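Local coordinates for protein periplasmic beta-glucosidase (Pseudomonas aeruginosa, PDB 6R5T) that probably hydrolyses terminal, non-reducing beta-D-glucosyl residues in the periplasm with release of beta-D-glucose, as a member of glycoside hydrolase family 3, at residues A268-E271 against R272-T275; D284-M287 against N288-L291; L666-P669 against V670-R674; M680-P683 against G684-R687. The protein carries 1 engineered substitution. All blocks are in the same frame, centred on the assembly; numbering follows the deposited sequence.

How the contacts relate
Four local contacts sample two domains of this family 3 glycoside hydrolase, in series along the chain. Contacts 1 and 2 lie in the N-terminal, TIM-barrel-like domain, their centres about 13 Å apart. Contact 1 caps helix 271-281, contact 2 spans the end of strand 286-287 and the loop after it, and they meet directly where Thr275 packs on Leu291. Contacts 3 and 4 belong to the fibronectin type III-like domain and share strand 672-681, one near each end, with centres about 31 Å apart. Contact 3 sits about 41 Å from contact 2, centre to centre. Contact 2 reaches the sugar pocket through Met287, while contact 1 lies further out.

Contact 1: residues A268-E271 against R272-T275; sequences AGNE and RDAT
The N-cap of helix 271-281 is built by Asn270, whose side-chain carbonyl stands in for a backbone carbonyl of the absent preceding turn: OD1 accepts from Asp273 N at 2.8 Å, with a straight N-H...O angle of 166° and the donor nearly along the C=O axis. That reach depends on CG sitting between the backbone N and the carbonyl carbon (chi1 56°), which swings the amide over the first turn. The other branch of the amide is used as well, in a longer and more bent bond: ND2 donates to Asp273 OD2 at 3.2 Å and 139°, coming from above the carboxylate plane. A water completes this edge of the cap, accepting from Gly269 N and donating to Asp273 OD2 at 2.6 Å. The capping bond gives Asp273 N an acceptor that no preceding turn could supply, and the nearby helix end may well stabilise the negative carboxylate. Regular helical pairing begins with Ala274 N to Asn270 O at 3.1 Å. At the next residue, Glu271 O receives two donors from opposite faces of its plane, Thr275 N at 3.0 Å and Thr275 OG1 at 2.8 Å. Ala268 CB rests 4.0 Å from Ala274 CB, while Glu271 OE1 bonds to Trp295 and Arg272 makes a salt bridge with Glu304.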
loop_
_atom_site.group_PDB
_atom_site.type_symbol
_atom_site.label_atom_id
_atom_site.label_comp_id
_atom_site.label_asym_id
_atom_site.label_seq_id
_atom_site.Cartn_x
_atom_site.Cartn_y
_atom_site.Cartn_z
ATOM N N ALA A 268 -25.966 -5.615 0.955
ATOM C CA ALA A 268 -27.377 -5.864 1.332
ATOM C C ALA A 268 -27.991 -4.575 1.789
ATOM O O ALA A 268 -27.283 -3.712 2.311
ATOM C CB ALA A 268 -27.431 -6.889 2.423
ATOM N N GLY A 269 -29.291 -4.408 1.551
ATOM C CA GLY A 269 -29.980 -3.190 1.997
ATOM C C GLY A 269 -30.731 -3.422 3.289
ATOM O O GLY A 269 -31.236 -2.445 3.871
ATOM N N ASN A 270 -30.756 -4.669 3.760
ATOM C CA ASN A 270 -31.505 -4.990 4.994
ATOM C C ASN A 270 -30.942 -6.259 5.614
ATOM O O ASN A 270 -30.176 -6.987 4.954
ATOM C CB ASN A 270 -33.010 -5.087 4.707
ATOM C CG ASN A 270 -33.295 -6.091 3.639
ATOM O OD1 ASN A 270 -33.026 -7.270 3.798
ATOM N ND2 ASN A 270 -33.714 -5.599 2.477
ATOM N N GLU A 271 -31.356 -6.555 6.833
ATOM C CA GLU A 271 -30.827 -7.713 7.592
ATOM C C GLU A 271 -31.267 -9.042 6.954
ATOM O O GLU A 271 -30.591 -10.039 7.079
ATOM C CB GLU A 271 -31.339 -7.641 9.022
ATOM C CG GLU A 271 -30.721 -6.541 9.822
ATOM C CD GLU A 271 -31.182 -6.594 11.265
ATOM O OE1 GLU A 271 -31.980 -7.533 11.654
ATOM O OE2 GLU A 271 -30.720 -5.761 11.993
ATOM N N ARG A 272 -32.463 -9.105 6.375
ATOM C CA ARG A 272 -32.983 -10.322 5.730
ATOM C C ARG A 272 -32.056 -10.738 4.586
ATOM O O ARG A 272 -31.681 -11.892 4.480
ATOM C CB ARG A 272 -34.386 -9.999 5.222
ATOM C CG ARG A 272 -35.101 -11.139 4.544
ATOM C CD ARG A 272 -36.532 -10.696 4.226
ATOM N NE ARG A 272 -37.197 -11.845 3.659
ATOM C CZ ARG A 272 -38.455 -12.232 3.929
ATOM N NH1 ARG A 272 -39.239 -11.535 4.752
ATOM N NH2 ARG A 272 -38.911 -13.324 3.335
ATOM N N ASP A 273 -31.735 -9.780 3.724
ATOM C CA ASP A 273 -30.853 -10.060 2.554
ATOM C C ASP A 273 -29.445 -10.366 3.068
ATOM O O ASP A 273 -28.816 -11.252 2.519
ATOM C CB ASP A 273 -30.886 -8.894 1.573
ATOM C CG ASP A 273 -32.226 -8.754 0.869
ATOM O OD1 ASP A 273 -33.019 -9.745 0.883
ATOM O OD2 ASP A 273 -32.498 -7.650 0.340
ATOM N N ALA A 274 -28.977 -9.711 4.127
ATOM C CA ALA A 274 -27.639 -10.040 4.666
ATOM C C ALA A 274 -27.585 -11.493 5.142
ATOM O O ALA A 274 -26.610 -12.257 4.858
ATOM C CB ALA A 274 -27.281 -9.074 5.750
ATOM N N THR A 275 -28.647 -11.935 5.841
ATOM C CA THR A 275 -28.696 -13.300 6.376
ATOM C C THR A 275 -28.647 -14.317 5.221
ATOM O O THR A 275 -27.915 -15.329 5.290
ATOM C CB THR A 275 -29.990 -13.459 7.193
ATOM O OG1 THR A 275 -29.975 -12.523 8.271
ATOM C CG2 THR A 275 -30.110 -14.863 7.713
HETATM O O HOH W 1 -30.660 -5.959 -0.334
#

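Contact 2: residues D284-M287 against N288-L291; sequences DMNM and NDDL
Asn286 and Asp289 meet with their side chains at about a right angle, and a single carboxylate oxygen does most of the work. Asn286 ND2 donates to Asp289 OD1 at 2.8 Å, the acceptor lying in the amide plane while the donor stands above the carboxylate plane. From the opposite face of that plane Leu291 N reaches the same OD1 at 3.1 Å, on its anti side, which closes an Asx turn. Two N-H groups therefore hold the oxygen between them and limit rotation of the carboxylate. Asp289 can offer OD1 to both because its CG lies between the backbone N and the carbonyl carbon (chi1 59°). A weak bond from Asp289 N to Met287 O, 2.9 Å, spans the bend at Asn288, and a water links Asn286 O with Asp290 N and Asp290 OD1, donating to the last at 2.8 Å. All this takes place where strand 286-287, the eighth strand of the TIM-barrel-like domain, gives way to the loop leading into helix 291-301. A second shell fixes the first: Asn286 OD1 accepts from Tyr292 N, Asp289 OD2 from Lys260 N, and Asp290 forms a salt bridge to Arg24. Just before the turn, the side chain of Met287 points away from it, its CG anti to the backbone N (chi1 -173°), and enters the ligand pocket, where its nearest atoms are about 4 Å from those of the glucose and galactose units of the bound glycan.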
loop_
_atom_site.group_PDB
_atom_site.type_symbol
_atom_site.label_atom_id
_atom_site.label_comp_id
_atom_site.label_asym_id
_atom_site.label_seq_id
_atom_site.Cartn_x
_atom_site.Cartn_y
_atom_site.Cartn_z
ATOM N N ASP A 284 -21.717 -20.933 8.754
ATOM C CA ASP A 284 -22.587 -21.864 9.531
ATOM C C ASP A 284 -23.122 -21.195 10.784
ATOM O O ASP A 284 -24.333 -21.322 11.093
ATOM C CB ASP A 284 -21.839 -23.129 9.927
ATOM C CG ASP A 284 -21.387 -23.993 8.779
ATOM O OD1 ASP A 284 -21.996 -23.932 7.633
ATOM O OD2 ASP A 284 -20.439 -24.740 9.001
ATOM N N MET A 285 -22.266 -20.519 11.522
ATOM C CA MET A 285 -22.632 -20.064 12.868
ATOM C C MET A 285 -22.514 -18.542 12.888
ATOM O O MET A 285 -21.534 -17.931 12.326
ATOM C CB MET A 285 -21.767 -20.796 13.897
ATOM C CG MET A 285 -21.823 -20.257 15.255
ATOM S SD MET A 285 -21.110 -21.558 16.362
ATOM C CE MET A 285 -22.630 -22.259 17.035
ATOM N N ASN A 286 -23.528 -17.922 13.452
ATOM C CA ASN A 286 -23.748 -16.458 13.471
ATOM C C ASN A 286 -23.366 -15.897 14.831
ATOM O O ASN A 286 -24.054 -16.179 15.838
ATOM C CB ASN A 286 -25.214 -16.249 13.111
ATOM C CG ASN A 286 -25.768 -14.848 13.195
ATOM O OD1 ASN A 286 -26.964 -14.719 13.540
ATOM N ND2 ASN A 286 -24.967 -13.848 12.833
ATOM N N MET A 287 -22.297 -15.107 14.856
ATOM C CA MET A 287 -21.773 -14.516 16.115
ATOM C C MET A 287 -22.498 -13.217 16.434
ATOM O O MET A 287 -22.407 -12.214 15.673
ATOM C CB MET A 287 -20.252 -14.343 16.040
ATOM C CG MET A 287 -19.597 -13.909 17.304
ATOM S SD MET A 287 -17.773 -13.910 16.999
ATOM C CE MET A 287 -17.125 -14.469 18.566
ATOM N N ASN A 288 -23.181 -13.244 17.568
ATOM C CA ASN A 288 -23.747 -12.148 18.378
ATOM C C ASN A 288 -24.923 -11.396 17.750
ATOM O O ASN A 288 -25.753 -10.986 18.531
ATOM C CB ASN A 288 -22.635 -11.240 18.887
ATOM C CG ASN A 288 -22.800 -11.011 20.378
ATOM O OD1 ASN A 288 -22.998 -11.931 21.203
ATOM N ND2 ASN A 288 -22.837 -9.737 20.706
ATOM N N ASP A 289 -25.041 -11.162 16.433
ATOM C CA ASP A 289 -26.051 -10.182 15.940
ATOM C C ASP A 289 -27.463 -10.790 15.845
ATOM O O ASP A 289 -28.421 -10.016 15.670
ATOM C CB ASP A 289 -25.616 -9.463 14.663
ATOM C CG ASP A 289 -25.344 -10.369 13.500
ATOM O OD1 ASP A 289 -26.092 -11.339 13.349
ATOM O OD2 ASP A 289 -24.420 -10.022 12.701
ATOM N N ASP A 290 -27.583 -12.107 16.005
ATOM C CA ASP A 290 -28.865 -12.851 16.012
ATOM C C ASP A 290 -29.629 -12.745 14.702
ATOM O O ASP A 290 -30.798 -13.100 14.689
ATOM C CB ASP A 290 -29.728 -12.410 17.193
ATOM C CG ASP A 290 -29.211 -12.937 18.508
ATOM O OD1 ASP A 290 -28.339 -13.822 18.514
ATOM O OD2 ASP A 290 -29.680 -12.426 19.527
ATOM N N LEU A 291 -28.984 -12.379 13.604
ATOM C CA LEU A 291 -29.719 -12.269 12.332
ATOM C C LEU A 291 -30.217 -13.648 11.905
ATOM O O LEU A 291 -31.317 -13.715 11.356
ATOM C CB LEU A 291 -28.839 -11.643 11.249
ATOM C CG LEU A 291 -29.063 -10.150 11.061
ATOM C CD1 LEU A 291 -28.789 -9.396 12.331
ATOM C CD2 LEU A 291 -28.201 -9.593 9.938
HETATM O O HOH W 2 -26.033 -14.412 17.106
HETATM O O HOH W 3 -22.581 -12.037 12.558
#

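Contact 3: residues L666-P669 against V670-R674; sequences LSRP and VKELR
Two arginines come close together here: Arg668 NH2 and Arg674 NH2 stand 4.4 Å apart, a pairing of like charges that the intervening Glu672 and a bridging water probably offset. Glu672 supplies the counter-charge: its OE1 forms a salt bridge with Arg668 NH2 at 2.7 Å, the carboxylate standing almost upright against the guanidinium, with the planes 79° apart. The same OE1 of Glu672 lies 3.9 Å from Arg674 NH2, a long ion pair in which the oxygen is well out of the guanidinium plane, so it acts through charge alone. A water at the edge of the Arg668 guanidinium then accepts from both arginines, 2.6 Å from Arg668 NH2 and 3.1 Å from Arg674 NH2. Another water, also in the guanidinium plane, accepts from Arg668 NE at 2.8 Å. The shape of Arg668 explains the meeting, since its chain bends at chi3 (55°) and turns the guanidinium back toward the glutamate. The Pro669 ring meets the Glu672 chain at a slant, Pro669 CG lying 3.7 Å from Glu672 CG and 3.6 Å from Glu672 OE2. Arg674 also donates through NH1 to Leu673 O. Arg668 has a second acidic partner, Asp661, which binds magnesium, and this places the guanidinium in the second shell of the metal. The whole is a salt-bridge network at the start of strand 672-681, an outer strand of the fibronectin type III-like domain, next to its magnesium site.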
loop_
_atom_site.group_PDB
_atom_site.type_symbol
_atom_site.label_atom_id
_atom_site.label_comp_id
_atom_site.label_asym_id
_atom_site.label_seq_id
_atom_site.Cartn_x
_atom_site.Cartn_y
_atom_site.Cartn_z
ATOM N N LEU A 666 6.208 -16.374 -14.321
ATOM C CA LEU A 666 5.878 -15.161 -13.527
ATOM C C LEU A 666 7.218 -14.657 -12.963
ATOM O O LEU A 666 8.088 -15.471 -12.648
ATOM C CB LEU A 666 4.987 -15.479 -12.305
ATOM C CG LEU A 666 3.504 -15.736 -12.460
ATOM C CD1 LEU A 666 2.812 -15.615 -11.133
ATOM C CD2 LEU A 666 2.856 -14.778 -13.423
ATOM N N SER A 667 7.306 -13.362 -12.641
ATOM C CA SER A 667 8.438 -12.807 -11.873
ATOM C C SER A 667 8.361 -13.344 -10.437
ATOM O O SER A 667 7.328 -13.135 -9.779
ATOM C CB SER A 667 8.342 -11.301 -11.879
ATOM O OG SER A 667 9.507 -10.750 -11.288
ATOM N N ARG A 668 9.351 -14.113 -10.007
ATOM C CA ARG A 668 9.322 -14.761 -8.675
ATOM C C ARG A 668 10.215 -13.971 -7.723
ATOM O O ARG A 668 11.129 -13.250 -8.109
ATOM C CB ARG A 668 9.670 -16.242 -8.803
ATOM C CG ARG A 668 8.599 -16.963 -9.630
ATOM C CD ARG A 668 8.500 -18.432 -9.430
ATOM N NE ARG A 668 8.307 -18.763 -8.028
ATOM C CZ ARG A 668 8.677 -19.892 -7.461
ATOM N NH1 ARG A 668 9.292 -20.876 -8.125
ATOM N NH2 ARG A 668 8.402 -20.078 -6.177
ATOM N N PRO A 669 9.959 -14.112 -6.425
ATOM C CA PRO A 669 10.695 -13.347 -5.434
ATOM C C PRO A 669 12.197 -13.559 -5.479
ATOM O O PRO A 669 12.728 -14.589 -5.886
ATOM C CB PRO A 669 10.114 -13.774 -4.102
ATOM C CG PRO A 669 8.756 -14.302 -4.446
ATOM C CD PRO A 669 8.893 -14.933 -5.816
ATOM N N VAL A 670 12.907 -12.555 -5.015
ATOM C CA VAL A 670 14.392 -12.614 -4.986
ATOM C C VAL A 670 14.865 -13.731 -4.031
ATOM O O VAL A 670 15.917 -14.338 -4.324
ATOM C CB VAL A 670 14.996 -11.260 -4.617
ATOM C CG1 VAL A 670 14.652 -10.228 -5.678
ATOM C CG2 VAL A 670 14.557 -10.820 -3.229
ATOM N N LYS A 671 14.071 -14.031 -3.004
ATOM C CA LYS A 671 14.312 -15.148 -2.074
ATOM C C LYS A 671 12.982 -15.579 -1.497
ATOM O O LYS A 671 12.116 -14.698 -1.261
ATOM C CB LYS A 671 15.063 -14.679 -0.808
ATOM C CG LYS A 671 16.498 -14.387 -1.067
ATOM C CD LYS A 671 17.270 -14.239 0.175
ATOM C CE LYS A 671 18.737 -14.163 -0.145
ATOM N NZ LYS A 671 19.047 -13.056 -1.072
ATOM N N GLU A 672 12.852 -16.858 -1.162
ATOM C CA GLU A 672 11.665 -17.355 -0.465
ATOM C C GLU A 672 12.145 -18.365 0.590
ATOM O O GLU A 672 12.897 -19.272 0.220
ATOM C CB GLU A 672 10.685 -18.042 -1.407
ATOM C CG GLU A 672 10.028 -17.108 -2.408
ATOM C CD GLU A 672 8.865 -17.735 -3.174
ATOM O OE1 GLU A 672 9.177 -18.585 -4.037
ATOM O OE2 GLU A 672 7.657 -17.382 -2.932
ATOM N N LEU A 673 11.794 -18.199 1.853
ATOM C CA LEU A 673 12.208 -19.177 2.887
ATOM C C LEU A 673 11.676 -20.573 2.521
ATOM O O LEU A 673 10.460 -20.701 2.255
ATOM C CB LEU A 673 11.683 -18.758 4.236
ATOM C CG LEU A 673 12.175 -19.578 5.417
ATOM C CD1 LEU A 673 13.634 -19.301 5.711
ATOM C CD2 LEU A 673 11.346 -19.229 6.627
ATOM N N ARG A 674 12.546 -21.569 2.598
ATOM C CA ARG A 674 12.140 -22.960 2.324
ATOM C C ARG A 674 12.721 -23.908 3.369
ATOM O O ARG A 674 12.474 -25.092 3.257
ATOM C CB ARG A 674 12.500 -23.419 0.911
ATOM C CG ARG A 674 11.635 -22.820 -0.175
ATOM C CD ARG A 674 10.227 -23.295 -0.031
ATOM N NE ARG A 674 9.379 -22.832 -1.105
ATOM C CZ ARG A 674 8.576 -21.810 -1.053
ATOM N NH1 ARG A 674 8.549 -21.032 0.018
ATOM N NH2 ARG A 674 7.763 -21.594 -2.085
HETATM O O HOH W 4 6.757 -17.509 -6.066
HETATM O O HOH W 5 8.747 -22.300 -4.915
#

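Contact 4: residues M680-P683 against G684-R687; sequences MLEP and GESR
Leu681 and Glu685 cross obliquely at a type II beta turn from Glu682 to Glu685 that joins strands 672-681 and 686-694 of the fibronectin type III-like domain. These strands belong to different sheets, so the turn carries the chain from one layer of the beta sandwich to the other. Leu681 CD2 touches the middle of the glutamate chain, 3.8 Å from Glu685 CG and 3.7 Å from Glu685 CD. With CG anti to the backbone N (chi1 -167°) and the rest of the chain extended, Glu685 runs back across the turn and sets its carboxylate beside the incoming strand. There OE2 accepts from Glu682 N at 2.8 Å on its anti side, the N-H...O angle being a straight 169°. The turn's own bond, Glu685 N to Glu682 O at 3.0 Å, is made from above the carbonyl plane. Backbone and side chain of Glu685 both bond to Glu682, one as donor and the other as acceptor. Gly684 takes the positive phi expected at the third position of such a turn. The carboxylates of Glu682 and Glu685 lie nearly parallel, their planes 9° apart, yet the charges stay 5.5 Å apart from Glu682 OE1 to Glu685 OE2. Leu681 also packs on Leu643 of strand 636-645. Arg687, bent at chi2 and chi3, curls back until its NH2 lies 3.8 Å from Glu685 OE1, a long ion pair in which the oxygen sits at the guanidinium edge, in its plane.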
loop_
_atom_site.group_PDB
_atom_site.type_symbol
_atom_site.label_atom_id
_atom_site.label_comp_id
_atom_site.label_asym_id
_atom_site.label_seq_id
_atom_site.Cartn_x
_atom_site.Cartn_y
_atom_site.Cartn_z
ATOM N N MET A 680 21.346 -24.977 19.071
ATOM C CA MET A 680 22.040 -24.534 20.292
ATOM C C MET A 680 23.443 -25.137 20.323
ATOM O O MET A 680 23.582 -26.366 20.188
ATOM C CB MET A 680 21.260 -25.008 21.520
ATOM C CG MET A 680 22.001 -24.867 22.824
ATOM S SD MET A 680 22.433 -23.181 23.254
ATOM C CE MET A 680 20.802 -22.671 23.788
ATOM N N LEU A 681 24.473 -24.311 20.442
ATOM C CA LEU A 681 25.868 -24.823 20.390
ATOM C C LEU A 681 26.673 -24.292 21.552
ATOM O O LEU A 681 26.612 -23.096 21.902
ATOM C CB LEU A 681 26.537 -24.402 19.090
ATOM C CG LEU A 681 25.960 -25.003 17.819
ATOM C CD1 LEU A 681 26.652 -24.340 16.662
ATOM C CD2 LEU A 681 26.113 -26.497 17.736
ATOM N N GLU A 682 27.457 -25.165 22.167
ATOM C CA GLU A 682 28.466 -24.683 23.097
ATOM C C GLU A 682 29.590 -24.027 22.294
ATOM O O GLU A 682 29.779 -24.310 21.111
ATOM C CB GLU A 682 29.007 -25.878 23.917
ATOM C CG GLU A 682 27.950 -26.615 24.731
ATOM C CD GLU A 682 27.496 -25.892 25.985
ATOM O OE1 GLU A 682 26.590 -26.403 26.628
ATOM O OE2 GLU A 682 28.161 -24.922 26.398
ATOM N N PRO A 683 30.457 -23.218 22.919
ATOM C CA PRO A 683 31.644 -22.703 22.262
ATOM C C PRO A 683 32.514 -23.801 21.634
ATOM O O PRO A 683 32.752 -24.819 22.270
ATOM C CB PRO A 683 32.357 -21.935 23.363
ATOM C CG PRO A 683 31.284 -21.645 24.368
ATOM C CD PRO A 683 30.336 -22.802 24.319
ATOM N N GLY A 684 32.890 -23.610 20.368
ATOM C CA GLY A 684 33.662 -24.577 19.575
ATOM C C GLY A 684 32.887 -25.797 19.119
ATOM O O GLY A 684 33.498 -26.629 18.454
ATOM N N GLU A 685 31.594 -25.915 19.408
ATOM C CA GLU A 685 30.753 -27.004 18.881
ATOM C C GLU A 685 30.382 -26.705 17.430
ATOM O O GLU A 685 30.174 -25.535 17.083
ATOM C CB GLU A 685 29.541 -27.208 19.769
ATOM C CG GLU A 685 28.774 -28.480 19.516
ATOM C CD GLU A 685 27.541 -28.673 20.380
ATOM O OE1 GLU A 685 26.796 -29.614 20.030
ATOM O OE2 GLU A 685 27.274 -27.868 21.347
ATOM N N SER A 686 30.248 -27.776 16.658
ATOM C CA SER A 686 29.778 -27.743 15.251
ATOM C C SER A 686 28.603 -28.681 15.079
ATOM O O SER A 686 28.455 -29.642 15.853
ATOM C CB SER A 686 30.886 -28.094 14.323
ATOM O OG SER A 686 31.898 -27.108 14.346
ATOM N N ARG A 687 27.725 -28.343 14.144
ATOM C CA ARG A 687 26.618 -29.213 13.756
ATOM C C ARG A 687 26.542 -29.179 12.239
ATOM O O ARG A 687 26.497 -28.065 11.671
ATOM C CB ARG A 687 25.305 -28.726 14.380
ATOM C CG ARG A 687 24.078 -29.596 14.108
ATOM C CD ARG A 687 23.867 -30.730 15.110
ATOM N NE ARG A 687 24.012 -30.267 16.490
ATOM C CZ ARG A 687 23.032 -29.842 17.277
ATOM N NH1 ARG A 687 21.772 -29.876 16.870
ATOM N NH2 ARG A 687 23.320 -29.395 18.493
#